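Local coordinates for protein putative Semialdehyde dehydrogenase (Oryza sativa, PDB 2CVO) that probably catalyses the NADP-dependent interconversion of N-acetylglutamyl 5-phosphate and N-acetylglutamate 5-semialdehyde, the third step from glutamate towards acetylornithine in arginine biosynthesis, at residues A[276-280]-A[316-320]. Numbering follows the deposited sequence.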
loop_
_atom_site.group_PDB
_atom_site.type_symbol
_atom_site.label_atom_id
_atom_site.label_comp_id
_atom_site.label_asym_id
_atom_site.label_seq_id
_atom_site.Cartn_x
_atom_site.Cartn_y
_atom_site.Cartn_z
ATOM N N ALA A 276 22.455 11.051 26.451
ATOM C CA ALA A 276 22.102 10.226 25.303
ATOM C C ALA A 276 23.384 9.808 24.570
ATOM O O ALA A 276 23.518 8.667 24.125
ATOM C CB ALA A 276 21.174 11.008 24.361
ATOM N N ASN A 277 24.328 10.735 24.459
ATOM C CA ASN A 277 25.591 10.448 23.790
ATOM C C ASN A 277 26.355 9.331 24.500
ATOM O O ASN A 277 27.017 8.519 23.853
ATOM C CB ASN A 277 26.469 11.696 23.727
ATOM C CG ASN A 277 27.814 11.420 23.070
ATOM O OD1 ASN A 277 27.880 11.083 21.887
ATOM N ND2 ASN A 277 28.892 11.549 23.841
ATOM N N ASP A 278 26.276 9.296 25.828
ATOM C CA ASP A 278 26.953 8.247 26.592
ATOM C C ASP A 278 26.394 6.895 26.166
ATOM O O ASP A 278 27.133 5.927 25.981
ATOM C CB ASP A 278 26.723 8.445 28.092
ATOM C CG ASP A 278 27.483 9.634 28.645
ATOM O OD1 ASP A 278 27.131 10.106 29.746
ATOM O OD2 ASP A 278 28.440 10.089 27.982
ATOM N N LEU A 279 25.075 6.837 26.029
ATOM C CA LEU A 279 24.408 5.615 25.607
ATOM C C LEU A 279 24.890 5.273 24.207
ATOM O O LEU A 279 25.201 4.119 23.909
ATOM C CB LEU A 279 22.889 5.820 25.590
ATOM C CG LEU A 279 22.062 5.419 26.816
ATOM C CD1 LEU A 279 22.812 5.701 28.108
ATOM C CD2 LEU A 279 20.729 6.158 26.768
ATOM N N TYR A 280 24.948 6.298 23.358
ATOM C CA TYR A 280 25.376 6.151 21.972
ATOM C C TYR A 280 26.789 5.588 21.861
ATOM O O TYR A 280 27.047 4.700 21.052
ATOM C CB TYR A 280 25.325 7.504 21.260
ATOM C CG TYR A 280 25.713 7.432 19.803
ATOM C CD1 TYR A 280 24.774 7.102 18.825
ATOM C CD2 TYR A 280 27.029 7.666 19.402
ATOM C CE1 TYR A 280 25.135 7.004 17.477
ATOM C CE2 TYR A 280 27.403 7.571 18.061
ATOM C CZ TYR A 280 26.452 7.239 17.104
ATOM O OH TYR A 280 26.818 7.141 15.779
ATOM N N ASN A 316 19.807 3.706 16.627
ATOM C CA ASN A 316 20.349 4.990 17.018
ATOM C C ASN A 316 19.657 5.376 18.312
ATOM O O ASN A 316 18.599 4.831 18.648
ATOM C CB ASN A 316 20.094 6.059 15.947
ATOM C CG ASN A 316 21.163 7.145 15.951
ATOM O OD1 ASN A 316 21.906 7.288 16.920
ATOM N ND2 ASN A 316 21.242 7.916 14.870
ATOM N N VAL A 317 20.266 6.301 19.045
ATOM C CA VAL A 317 19.707 6.760 20.302
ATOM C C VAL A 317 19.632 8.275 20.267
ATOM O O VAL A 317 20.549 8.940 19.785
ATOM C CB VAL A 317 20.563 6.289 21.505
ATOM C CG1 VAL A 317 22.010 6.642 21.285
ATOM C CG2 VAL A 317 20.049 6.927 22.792
ATOM N N PHE A 318 18.531 8.818 20.773
ATOM C CA PHE A 318 18.333 10.260 20.772
ATOM C C PHE A 318 17.973 10.813 22.144
ATOM O O PHE A 318 17.500 10.092 23.023
ATOM C CB PHE A 318 17.228 10.635 19.780
ATOM C CG PHE A 318 17.410 10.038 18.414
ATOM C CD1 PHE A 318 17.002 8.731 18.153
ATOM C CD2 PHE A 318 17.997 10.777 17.388
ATOM C CE1 PHE A 318 17.178 8.164 16.881
ATOM C CE2 PHE A 318 18.178 10.223 16.117
ATOM C CZ PHE A 318 17.765 8.914 15.863
ATOM N N GLU A 319 18.198 12.111 22.308
ATOM C CA GLU A 319 17.887 12.790 23.552
ATOM C C GLU A 319 16.371 12.964 23.621
ATOM O O GLU A 319 15.729 13.249 22.614
ATOM C CB GLU A 319 18.562 14.161 23.574
ATOM C CG GLU A 319 18.756 14.732 24.958
ATOM C CD GLU A 319 19.428 16.091 24.935
ATOM O OE1 GLU A 319 20.452 16.231 24.232
ATOM O OE2 GLU A 319 18.937 17.011 25.625
ATOM N N ASP A 320 15.802 12.774 24.804
ATOM C CA ASP A 320 14.364 12.936 24.989
ATOM C C ASP A 320 14.162 14.374 25.457
ATOM O O ASP A 320 15.055 14.949 26.075
ATOM C CB ASP A 320 13.856 11.969 26.060
ATOM C CG ASP A 320 12.341 11.863 26.086
ATOM O OD1 ASP A 320 11.811 10.825 25.635
ATOM O OD2 ASP A 320 11.678 12.813 26.558
#
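Ala276 and Tyr280, one helical turn apart, lie over Glu319 and Val317, with Ala276 CA 5.2 Å from Glu319 CA and Tyr280 CA 5.9 Å from Val317 CA. The first turn of helix 276-287 runs nearly antiparallel to strand 316-319 (170°, 7.6 Å between axes). No hydrogen bond crosses; the contact is made by van der Waals packing. On the strand, Val317 carries most of it, its two methyls reaching different helix residues. With chi1 at 51°, CG1 sits between the backbone N and the carbonyl carbon and presses on Tyr280 CB at 3.4 Å, lying in the plane of the ring at its edge. CG2, anti to the backbone N, meets Leu279 CD2 at 4.1 Å, the side chains crossing at about a right angle. Further along, Ala276 CB rests on the backbone, 3.8 Å from Glu319 N. Asn316 OD1 approaches the same ring edge, 3.3 Å from Tyr280 CE1, with amide and ring planes 45° apart. It also accepts a bent hydrogen bond from Val317 N (2.9 Å), while ND2 bonds to Ser300 O and Gly298 O. Replacing Asn316 with leucine would probably leave those two loop carbonyls without their donor and Val317 N without this acceptor. This turn lies over strands 313-319 and 325-332 of the dimerisation domain's mixed sheet, Leu279 packing on Ala326; on the other side of strand 313-319, Phe318 packs on Ile226 of the second subunit.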